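Long-range contacts in WbbM protein (Klebsiella pneumoniae, PDB 6U4B), which is a trimeric, bifunctional O-antigen polymerase, probably acting through two glycosyltransferase modules, one of them a magnesium-binding family 8 type: residues A[319-324]-A[351-356]; A[333-338]-A[358-363]; A[156-161]-A[210-215]. All coordinates share one frame; numbering follows the deposited sequence.

Contact 1 (A[319-324]-A[351-356]); sequences LINSII and VNLTSA
Helix 313-325 runs past residues 351-356, which include the last part of helix 344-352, with Asn321 CA 6.7 Å from Leu353 CA and Ile324 CA 7.7 Å from Thr354 CA. Leu353 is the central residue of the contact, its side chain directed at the helix. Its branches divide the work: CD1 meets Ile320 CG2 at 4.2 Å, the two side chains crossing at about a right angle, while CD2 lies against the amide oxygen of Asn321. Ile324 stretches out, with CD1 trans to CA across the CB-CG1 bond (chi2 176°), and drives that methyl to 3.2 Å from Leu353 O, a tight fit of methyl on carbonyl. The same CD1 touches Thr354 CG2. Threonine suits this place because its two branches differ: OG1 binds Val351 O in the carbonyl plane at 2.7 Å, alongside the bond from Thr354 N, and so fixes the rotation that presents the methyl to Ile324. A water joins the polar rims, donating to Asn321 OD1 (2.7 Å) and to Leu353 O (2.9 Å). Asn321 ND2 donates to Asn582 O, so both ends of the amide have partners, consistent with the modelled orientation. Two helices side by side on one face of a parallel sheet, with Ile320 against Ile306 and Val351 against Leu362, are characteristic of the Rossmann-like core of the GT-A fold to which family 8 glycosyltransferases belong.

Contact 2 (A[333-338]-A[358-363]); sequences YDIVVL and PNVSLR
Asp334 sets its carboxylate trans to the backbone N (chi1 -178°), and Arg363 folds its chain back at chi3 (-66°); together these turns bring NH2 of the arginine to 3.0 Å from Asp334 OD1 in a salt bridge. The bridge lies across neighbouring parallel strands of a beta-alpha-beta crossover, strand 333-340, helix 344-352 and strand 360-366. The arginine reaches the syn lone pair of OD1, but the carboxylate and guanidinium planes stand 40° apart and NH2 alone makes the bond, so this is not the flat, two-pronged pairing. Further partners hold both ends: Asp334 OD2 bonds to Tyr399 OH, and Arg363 NH1 to Asn295 O. Val336 CG2 packs beside the guanidinium group, 3.7 Å from NH2.

Five backbone hydrogen bonds join these segments, from Tyr333 N to Asn359 O at 2.7 Å through to Val337 N to Arg363 O at 2.8 Å. Tyr333 and Ile335 use both N and O toward residues 359-363, whereas Asp334 and Val336 turn theirs to strand 302-309, as befits an interior strand. On the sheet face opposite the salt bridge, beyond Tyr333, the side chains of Ile335, Val337, Val360 and Leu362 are branched and apolar, which suits a surface roofed by helices. Ile335 splits its contacts there, CD1 meeting Val360 CG1 at 3.9 Å and CG2 meeting Leu362 CD2 at 3.7 Å, while Val337 CG2 closes on the same leucine methyl. Ile324 and Leu350 pack over this row from the helices.

Back on the charged face, a water is gripped four ways: it donates to Asp334 OD1 and, at 2.6 Å, to Ile335 O, and it accepts from Ser361 OG and Arg363 NE.

Contact 3 (A[156-161]-A[210-215]); sequences KKWSVT and GYYTNM
Lys157 lies over Tyr211 beside an antiparallel, hydrogen-bonded beta pair, Trp158 with Gly210, where strand 152-159 meets the short strand 209-210 in the mixed sheet of the DUF4422 region. Two features are tight. Trp158 N gives a nearly straight bond to Gly210 O at 2.9 Å, though the return bond, Gly210 N to Trp158 O, is weak at 3.3 Å. Gly210 is almost fully extended (phi 172°, psi 174°), a conformation that glycine takes far more readily than other residues. The lysine methylenes press on the phenol as well: Lys157 CG sits 3.6 Å from the centroid of the Tyr211 ring, 17° off the normal, a CH-pi contact. Farther along the extended chain, Lys157 CE lies 3.6 Å from Tyr211 CE1. Lysine suits the spot because its methylenes can cover a buried ring while the residue itself stays exposed to solvent. The ring's hydroxyl is held by Glu279.

The solvent side is at Lys157 and the partly exposed Trp158, whose approach to Tyr212 is loose. Tyr212, at the centre of an inverse gamma turn, directs its side chain toward residues 156-161, but its CD1 stays 4.3 Å from Trp158 CE3, at the indole edge. His171 meets both rings, and Tyr212 OH bonds to Asn168 OD1. Val160, itself buried, crosses the phenol of Tyr212 at about a right angle, with Val160 CG1 3.5 Å from Tyr212 OH.

How the contacts relate
Contacts 1 and 2 are neighbouring layers of one core, their centres 9 Å apart, and their segments alternate along the chain. Helix meets sheet where Ile324 CG1 lies 4.1 Å from Val360 CG1 and Thr354 CG2 lies 3.9 Å from Leu362 CB. Contact 1 is the one nearer the metals: the Asn321 side chain is about 10 Å from a bound magnesium ion and about 6 Å from that of Asn585, which binds a second magnesium ion in a structure of this protein, though that ion is not bound to this chain here. The Ile320 side chain is about 12 Å from that of Asp406, which binds magnesium with Asp408 and His560. Contact 3 belongs to the DUF4422 region, its centre 50 Å from that of contact 1 and 44 Å from that of contact 2.

Contact 1 (A[319-324]-A[351-356])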
loop_
_atom_site.group_PDB
_atom_site.type_symbol
_atom_site.label_atom_id
_atom_site.label_comp_id
_atom_site.label_asym_id
_atom_site.label_seq_id
_atom_site.Cartn_x
_atom_site.Cartn_y
_atom_site.Cartn_z
ATOM N N LEU A 319 -5.913 11.266 -10.623
ATOM C CA LEU A 319 -7.247 11.206 -11.210
ATOM C C LEU A 319 -7.525 9.830 -11.800
ATOM O O LEU A 319 -8.545 9.203 -11.490
ATOM C CB LEU A 319 -7.398 12.289 -12.278
ATOM C CG LEU A 319 -8.667 12.231 -13.133
ATOM C CD1 LEU A 319 -9.924 12.328 -12.270
ATOM C CD2 LEU A 319 -8.648 13.325 -14.194
ATOM N N ILE A 320 -6.625 9.344 -12.659
ATOM C CA ILE A 320 -6.826 8.048 -13.301
ATOM C C ILE A 320 -6.910 6.945 -12.258
ATOM O O ILE A 320 -7.737 6.028 -12.363
ATOM C CB ILE A 320 -5.708 7.782 -14.328
ATOM C CG1 ILE A 320 -5.891 8.680 -15.557
ATOM C CG2 ILE A 320 -5.676 6.312 -14.728
ATOM C CD1 ILE A 320 -4.720 8.663 -16.513
ATOM N N ASN A 321 -6.071 7.019 -11.225
ATOM C CA ASN A 321 -6.160 6.041 -10.148
ATOM C C ASN A 321 -7.505 6.134 -9.433
ATOM O O ASN A 321 -8.094 5.107 -9.075
ATOM C CB ASN A 321 -5.008 6.231 -9.165
ATOM C CG ASN A 321 -4.364 4.920 -8.774
ATOM O OD1 ASN A 321 -4.541 3.908 -9.451
ATOM N ND2 ASN A 321 -3.611 4.930 -7.681
ATOM N N SER A 322 -8.019 7.352 -9.238
ATOM C CA SER A 322 -9.330 7.495 -8.611
ATOM C C SER A 322 -10.427 6.919 -9.498
ATOM O O SER A 322 -11.395 6.336 -8.995
ATOM C CB SER A 322 -9.616 8.966 -8.286
ATOM O OG SER A 322 -10.108 9.678 -9.416
ATOM N N ILE A 323 -10.292 7.068 -10.818
ATOM C CA ILE A 323 -11.270 6.488 -11.733
ATOM C C ILE A 323 -11.253 4.968 -11.629
ATOM O O ILE A 323 -12.306 4.319 -11.596
ATOM C CB ILE A 323 -11.003 6.963 -13.173
ATOM C CG1 ILE A 323 -11.193 8.477 -13.280
ATOM C CG2 ILE A 323 -11.911 6.233 -14.155
ATOM C CD1 ILE A 323 -10.830 9.045 -14.632
ATOM N N ILE A 324 -10.056 4.379 -11.564
ATOM C CA ILE A 324 -9.938 2.927 -11.440
ATOM C C ILE A 324 -10.531 2.445 -10.122
ATOM O O ILE A 324 -11.217 1.415 -10.071
ATOM C CB ILE A 324 -8.466 2.498 -11.578
ATOM C CG1 ILE A 324 -7.964 2.765 -12.999
ATOM C CG2 ILE A 324 -8.298 1.034 -11.198
ATOM C CD1 ILE A 324 -6.504 2.458 -13.189
ATOM N N VAL A 351 0.231 4.290 -17.825
ATOM C CA VAL A 351 -0.321 3.048 -18.357
ATOM C C VAL A 351 -0.219 1.937 -17.320
ATOM O O VAL A 351 -1.140 1.123 -17.167
ATOM C CB VAL A 351 0.386 2.665 -19.670
ATOM C CG1 VAL A 351 -0.038 1.273 -20.115
ATOM C CG2 VAL A 351 0.078 3.687 -20.755
ATOM N N ASN A 352 0.893 1.893 -16.579
ATOM C CA ASN A 352 1.087 0.859 -15.568
ATOM C C ASN A 352 0.017 0.889 -14.484
ATOM O O ASN A 352 -0.165 -0.108 -13.777
ATOM C CB ASN A 352 2.472 0.994 -14.934
ATOM C CG ASN A 352 3.587 0.615 -15.888
ATOM O OD1 ASN A 352 3.349 -0.033 -16.909
ATOM N ND2 ASN A 352 4.812 1.011 -15.560
ATOM N N LEU A 353 -0.693 2.010 -14.332
ATOM C CA LEU A 353 -1.825 2.056 -13.415
ATOM C C LEU A 353 -2.979 1.178 -13.883
ATOM O O LEU A 353 -3.790 0.750 -13.056
ATOM C CB LEU A 353 -2.318 3.497 -13.251
ATOM C CG LEU A 353 -1.356 4.547 -12.694
ATOM C CD1 LEU A 353 -1.952 5.941 -12.854
ATOM C CD2 LEU A 353 -1.034 4.262 -11.232
ATOM N N THR A 354 -3.067 0.902 -15.184
ATOM C CA THR A 354 -4.175 0.151 -15.757
ATOM C C THR A 354 -3.821 -1.295 -16.064
ATOM O O THR A 354 -4.688 -2.040 -16.531
ATOM C CB THR A 354 -4.666 0.831 -17.041
ATOM O OG1 THR A 354 -3.666 0.709 -18.060
ATOM C CG2 THR A 354 -4.947 2.308 -16.793
ATOM N N SER A 355 -2.579 -1.711 -15.807
ATOM C CA SER A 355 -2.117 -3.017 -16.273
ATOM C C SER A 355 -2.877 -4.158 -15.606
ATOM O O SER A 355 -3.171 -5.172 -16.250
ATOM C CB SER A 355 -0.616 -3.154 -16.027
ATOM O OG SER A 355 0.108 -2.204 -16.789
ATOM N N ALA A 356 -3.205 -4.016 -14.325
ATOM C CA ALA A 356 -3.912 -5.070 -13.607
ATOM C C ALA A 356 -5.415 -5.047 -13.841
ATOM O O ALA A 356 -6.133 -5.853 -13.238
ATOM C CB ALA A 356 -3.626 -4.967 -12.108
HETATM O O HOH W 1 -3.616 1.498 -10.270
#

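Contact 2 (A[333-338]-A[358-363])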
loop_
_atom_site.group_PDB
_atom_site.type_symbol
_atom_site.label_atom_id
_atom_site.label_comp_id
_atom_site.label_asym_id
_atom_site.label_seq_id
_atom_site.Cartn_x
_atom_site.Cartn_y
_atom_site.Cartn_z
ATOM N N TYR A 333 -13.756 0.931 -19.401
ATOM C CA TYR A 333 -13.385 2.337 -19.306
ATOM C C TYR A 333 -12.305 2.639 -20.334
ATOM O O TYR A 333 -11.210 2.069 -20.278
ATOM C CB TYR A 333 -12.919 2.686 -17.889
ATOM C CG TYR A 333 -14.023 2.563 -16.858
ATOM C CD1 TYR A 333 -14.697 3.685 -16.394
ATOM C CD2 TYR A 333 -14.400 1.319 -16.361
ATOM C CE1 TYR A 333 -15.711 3.573 -15.456
ATOM C CE2 TYR A 333 -15.413 1.197 -15.431
ATOM C CZ TYR A 333 -16.063 2.326 -14.979
ATOM O OH TYR A 333 -17.070 2.202 -14.047
ATOM N N ASP A 334 -12.623 3.535 -21.264
ATOM C CA ASP A 334 -11.773 3.894 -22.399
ATOM C C ASP A 334 -11.211 5.285 -22.118
ATOM O O ASP A 334 -11.827 6.299 -22.451
ATOM C CB ASP A 334 -12.588 3.847 -23.696
ATOM C CG ASP A 334 -11.761 4.153 -24.943
ATOM O OD1 ASP A 334 -10.579 4.543 -24.832
ATOM O OD2 ASP A 334 -12.314 3.998 -26.052
ATOM N N ILE A 335 -10.037 5.329 -21.495
ATOM C CA ILE A 335 -9.411 6.581 -21.091
ATOM C C ILE A 335 -8.431 7.008 -22.172
ATOM O O ILE A 335 -7.577 6.218 -22.596
ATOM C CB ILE A 335 -8.704 6.443 -19.732
ATOM C CG1 ILE A 335 -9.663 5.877 -18.682
ATOM C CG2 ILE A 335 -8.162 7.788 -19.286
ATOM C CD1 ILE A 335 -9.057 5.758 -17.297
ATOM N N VAL A 336 -8.552 8.254 -22.623
ATOM C CA VAL A 336 -7.643 8.827 -23.609
ATOM C C VAL A 336 -7.090 10.123 -23.041
ATOM O O VAL A 336 -7.859 11.024 -22.679
ATOM C CB VAL A 336 -8.331 9.082 -24.960
ATOM C CG1 VAL A 336 -7.383 9.805 -25.902
ATOM C CG2 VAL A 336 -8.803 7.771 -25.572
ATOM N N VAL A 337 -5.768 10.224 -22.965
ATOM C CA VAL A 337 -5.096 11.422 -22.476
ATOM C C VAL A 337 -4.589 12.217 -23.671
ATOM O O VAL A 337 -3.760 11.727 -24.448
ATOM C CB VAL A 337 -3.945 11.071 -21.521
ATOM C CG1 VAL A 337 -3.085 12.299 -21.265
ATOM C CG2 VAL A 337 -4.493 10.510 -20.209
ATOM N N LEU A 338 -5.090 13.442 -23.823
ATOM C CA LEU A 338 -4.552 14.382 -24.801
ATOM C C LEU A 338 -3.304 14.997 -24.188
ATOM O O LEU A 338 -3.386 15.966 -23.429
ATOM C CB LEU A 338 -5.584 15.446 -25.155
ATOM C CG LEU A 338 -6.969 14.906 -25.517
ATOM C CD1 LEU A 338 -7.940 16.045 -25.804
ATOM C CD2 LEU A 338 -6.867 13.969 -26.702
ATOM N N PRO A 358 -8.114 -5.279 -16.798
ATOM C CA PRO A 358 -8.425 -5.477 -18.221
ATOM C C PRO A 358 -9.631 -4.687 -18.698
ATOM O O PRO A 358 -9.819 -4.557 -19.913
ATOM C CB PRO A 358 -8.671 -6.988 -18.324
ATOM C CG PRO A 358 -9.057 -7.401 -16.947
ATOM C CD PRO A 358 -8.286 -6.514 -16.015
ATOM N N ASN A 359 -10.446 -4.153 -17.792
ATOM C CA ASN A 359 -11.599 -3.346 -18.165
ATOM C C ASN A 359 -11.276 -1.859 -18.243
ATOM O O ASN A 359 -12.191 -1.048 -18.415
ATOM C CB ASN A 359 -12.746 -3.571 -17.177
ATOM C CG ASN A 359 -12.401 -3.116 -15.772
ATOM O OD1 ASN A 359 -11.264 -3.259 -15.322
ATOM N ND2 ASN A 359 -13.382 -2.558 -15.075
ATOM N N VAL A 360 -10.005 -1.485 -18.115
ATOM C CA VAL A 360 -9.575 -0.091 -18.163
ATOM C C VAL A 360 -8.466 0.031 -19.199
ATOM O O VAL A 360 -7.397 -0.572 -19.043
ATOM C CB VAL A 360 -9.087 0.414 -16.794
ATOM C CG1 VAL A 360 -8.662 1.873 -16.892
ATOM C CG2 VAL A 360 -10.167 0.235 -15.735
ATOM N N SER A 361 -8.716 0.808 -20.249
ATOM C CA SER A 361 -7.714 1.103 -21.260
ATOM C C SER A 361 -7.230 2.539 -21.110
ATOM O O SER A 361 -7.991 3.434 -20.729
ATOM C CB SER A 361 -8.266 0.896 -22.673
ATOM O OG SER A 361 -7.341 1.345 -23.647
ATOM N N LEU A 362 -5.952 2.750 -21.414
ATOM C CA LEU A 362 -5.342 4.074 -21.382
ATOM C C LEU A 362 -4.544 4.262 -22.664
ATOM O O LEU A 362 -3.651 3.462 -22.965
ATOM C CB LEU A 362 -4.440 4.244 -20.155
ATOM C CG LEU A 362 -4.186 5.644 -19.578
ATOM C CD1 LEU A 362 -2.701 5.871 -19.340
ATOM C CD2 LEU A 362 -4.777 6.760 -20.432
ATOM N N ARG A 363 -4.868 5.310 -23.416
ATOM C CA ARG A 363 -4.146 5.649 -24.632
ATOM C C ARG A 363 -3.788 7.129 -24.603
ATOM O O ARG A 363 -4.423 7.929 -23.912
ATOM C CB ARG A 363 -4.967 5.326 -25.887
ATOM C CG ARG A 363 -5.250 3.844 -26.090
ATOM C CD ARG A 363 -6.179 3.626 -27.273
ATOM N NE ARG A 363 -7.515 4.166 -27.028
ATOM C CZ ARG A 363 -8.434 4.344 -27.973
ATOM N NH1 ARG A 363 -8.166 4.034 -29.236
ATOM N NH2 ARG A 363 -9.623 4.836 -27.659
HETATM O O HOH W 2 -8.053 4.046 -24.019
#

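Contact 3 (A[156-161]-A[210-215])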
loop_
_atom_site.group_PDB
_atom_site.type_symbol
_atom_site.label_atom_id
_atom_site.label_comp_id
_atom_site.label_asym_id
_atom_site.label_seq_id
_atom_site.Cartn_x
_atom_site.Cartn_y
_atom_site.Cartn_z
ATOM N N LYS A 156 11.031 7.723 -60.608
ATOM C CA LYS A 156 12.108 7.823 -61.577
ATOM C C LYS A 156 13.453 7.562 -60.908
ATOM O O LYS A 156 13.642 7.827 -59.718
ATOM C CB LYS A 156 12.119 9.205 -62.229
ATOM C CG LYS A 156 10.836 9.574 -62.955
ATOM C CD LYS A 156 11.067 10.714 -63.940
ATOM C CE LYS A 156 10.297 11.961 -63.548
ATOM N NZ LYS A 156 9.664 12.607 -64.732
ATOM N N LYS A 157 14.389 7.022 -61.685
ATOM C CA LYS A 157 15.755 6.880 -61.200
ATOM C C LYS A 157 16.344 8.249 -60.884
ATOM O O LYS A 157 15.954 9.269 -61.462
ATOM C CB LYS A 157 16.630 6.170 -62.234
ATOM C CG LYS A 157 16.453 4.661 -62.304
ATOM C CD LYS A 157 17.433 4.054 -63.299
ATOM C CE LYS A 157 17.279 2.545 -63.396
ATOM N NZ LYS A 157 18.174 1.972 -64.442
ATOM N N TRP A 158 17.292 8.263 -59.956
ATOM C CA TRP A 158 18.023 9.466 -59.591
ATOM C C TRP A 158 19.496 9.267 -59.921
ATOM O O TRP A 158 20.057 8.194 -59.676
ATOM C CB TRP A 158 17.837 9.788 -58.102
ATOM C CG TRP A 158 18.462 11.082 -57.678
ATOM C CD1 TRP A 158 18.030 12.341 -57.981
ATOM C CD2 TRP A 158 19.624 11.244 -56.856
ATOM N NE1 TRP A 158 18.856 13.276 -57.407
ATOM C CE2 TRP A 158 19.842 12.629 -56.711
ATOM C CE3 TRP A 158 20.503 10.353 -56.233
ATOM C CZ2 TRP A 158 20.903 13.143 -55.968
ATOM C CZ3 TRP A 158 21.556 10.864 -55.496
ATOM C CH2 TRP A 158 21.746 12.247 -55.368
ATOM N N SER A 159 20.116 10.299 -60.482
ATOM C CA SER A 159 21.495 10.215 -60.944
ATOM C C SER A 159 22.452 10.623 -59.833
ATOM O O SER A 159 22.315 11.704 -59.250
ATOM C CB SER A 159 21.705 11.101 -62.173
ATOM O OG SER A 159 23.077 11.183 -62.513
ATOM N N VAL A 160 23.425 9.753 -59.544
ATOM C CA VAL A 160 24.425 10.050 -58.522
ATOM C C VAL A 160 25.583 10.879 -59.051
ATOM O O VAL A 160 26.386 11.379 -58.253
ATOM C CB VAL A 160 24.983 8.755 -57.901
ATOM C CG1 VAL A 160 23.872 7.969 -57.225
ATOM C CG2 VAL A 160 25.672 7.911 -58.962
ATOM N N THR A 161 25.697 11.041 -60.371
ATOM C CA THR A 161 26.801 11.825 -60.915
ATOM C C THR A 161 26.618 13.314 -60.652
ATOM O O THR A 161 27.608 14.042 -60.514
ATOM C CB THR A 161 26.951 11.564 -62.415
ATOM O OG1 THR A 161 25.673 11.668 -63.054
ATOM C CG2 THR A 161 27.529 10.179 -62.659
ATOM N N GLY A 210 19.923 4.937 -60.254
ATOM C CA GLY A 210 19.161 3.874 -59.630
ATOM C C GLY A 210 17.990 4.445 -58.867
ATOM O O GLY A 210 17.831 5.663 -58.731
ATOM N N TYR A 211 17.162 3.533 -58.365
ATOM C CA TYR A 211 15.961 3.902 -57.620
ATOM C C TYR A 211 16.330 4.038 -56.149
ATOM O O TYR A 211 16.398 3.047 -55.417
ATOM C CB TYR A 211 14.862 2.869 -57.827
ATOM C CG TYR A 211 14.521 2.617 -59.279
ATOM C CD1 TYR A 211 14.999 1.493 -59.938
ATOM C CD2 TYR A 211 13.720 3.502 -59.988
ATOM C CE1 TYR A 211 14.688 1.255 -61.263
ATOM C CE2 TYR A 211 13.402 3.273 -61.314
ATOM C CZ TYR A 211 13.890 2.150 -61.946
ATOM O OH TYR A 211 13.577 1.918 -63.269
ATOM N N TYR A 212 16.576 5.275 -55.712
ATOM C CA TYR A 212 16.909 5.553 -54.315
ATOM C C TYR A 212 15.610 5.850 -53.573
ATOM O O TYR A 212 15.231 6.999 -53.327
ATOM C CB TYR A 212 17.914 6.693 -54.221
ATOM C CG TYR A 212 19.310 6.242 -54.578
ATOM C CD1 TYR A 212 19.723 6.173 -55.904
ATOM C CD2 TYR A 212 20.204 5.851 -53.591
ATOM C CE1 TYR A 212 20.994 5.744 -56.233
ATOM C CE2 TYR A 212 21.476 5.422 -53.910
ATOM C CZ TYR A 212 21.867 5.369 -55.232
ATOM O OH TYR A 212 23.134 4.942 -55.549
ATOM N N THR A 213 14.919 4.773 -53.211
ATOM C CA THR A 213 13.569 4.869 -52.684
ATOM C C THR A 213 13.207 3.552 -52.015
ATOM O O THR A 213 13.842 2.518 -52.246
ATOM C CB THR A 213 12.562 5.187 -53.794
ATOM O OG1 THR A 213 11.273 5.439 -53.223
ATOM C CG2 THR A 213 12.462 4.014 -54.763
ATOM N N ASN A 214 12.182 3.615 -51.167
ATOM C CA ASN A 214 11.466 2.440 -50.686
ATOM C C ASN A 214 9.992 2.525 -51.061
ATOM O O ASN A 214 9.152 1.851 -50.458
ATOM C CB ASN A 214 11.637 2.284 -49.174
ATOM C CG ASN A 214 11.478 3.597 -48.436
ATOM O OD1 ASN A 214 11.737 4.666 -48.986
ATOM N ND2 ASN A 214 11.054 3.525 -47.184
ATOM N N MET A 215 9.673 3.356 -52.046
ATOM C CA MET A 215 8.306 3.607 -52.476
ATOM C C MET A 215 8.078 2.882 -53.797
ATOM O O MET A 215 8.734 3.189 -54.798
ATOM C CB MET A 215 8.071 5.110 -52.620
ATOM C CG MET A 215 6.624 5.533 -52.768
ATOM S SD MET A 215 6.417 7.285 -52.393
ATOM C CE MET A 215 7.526 8.027 -53.589
#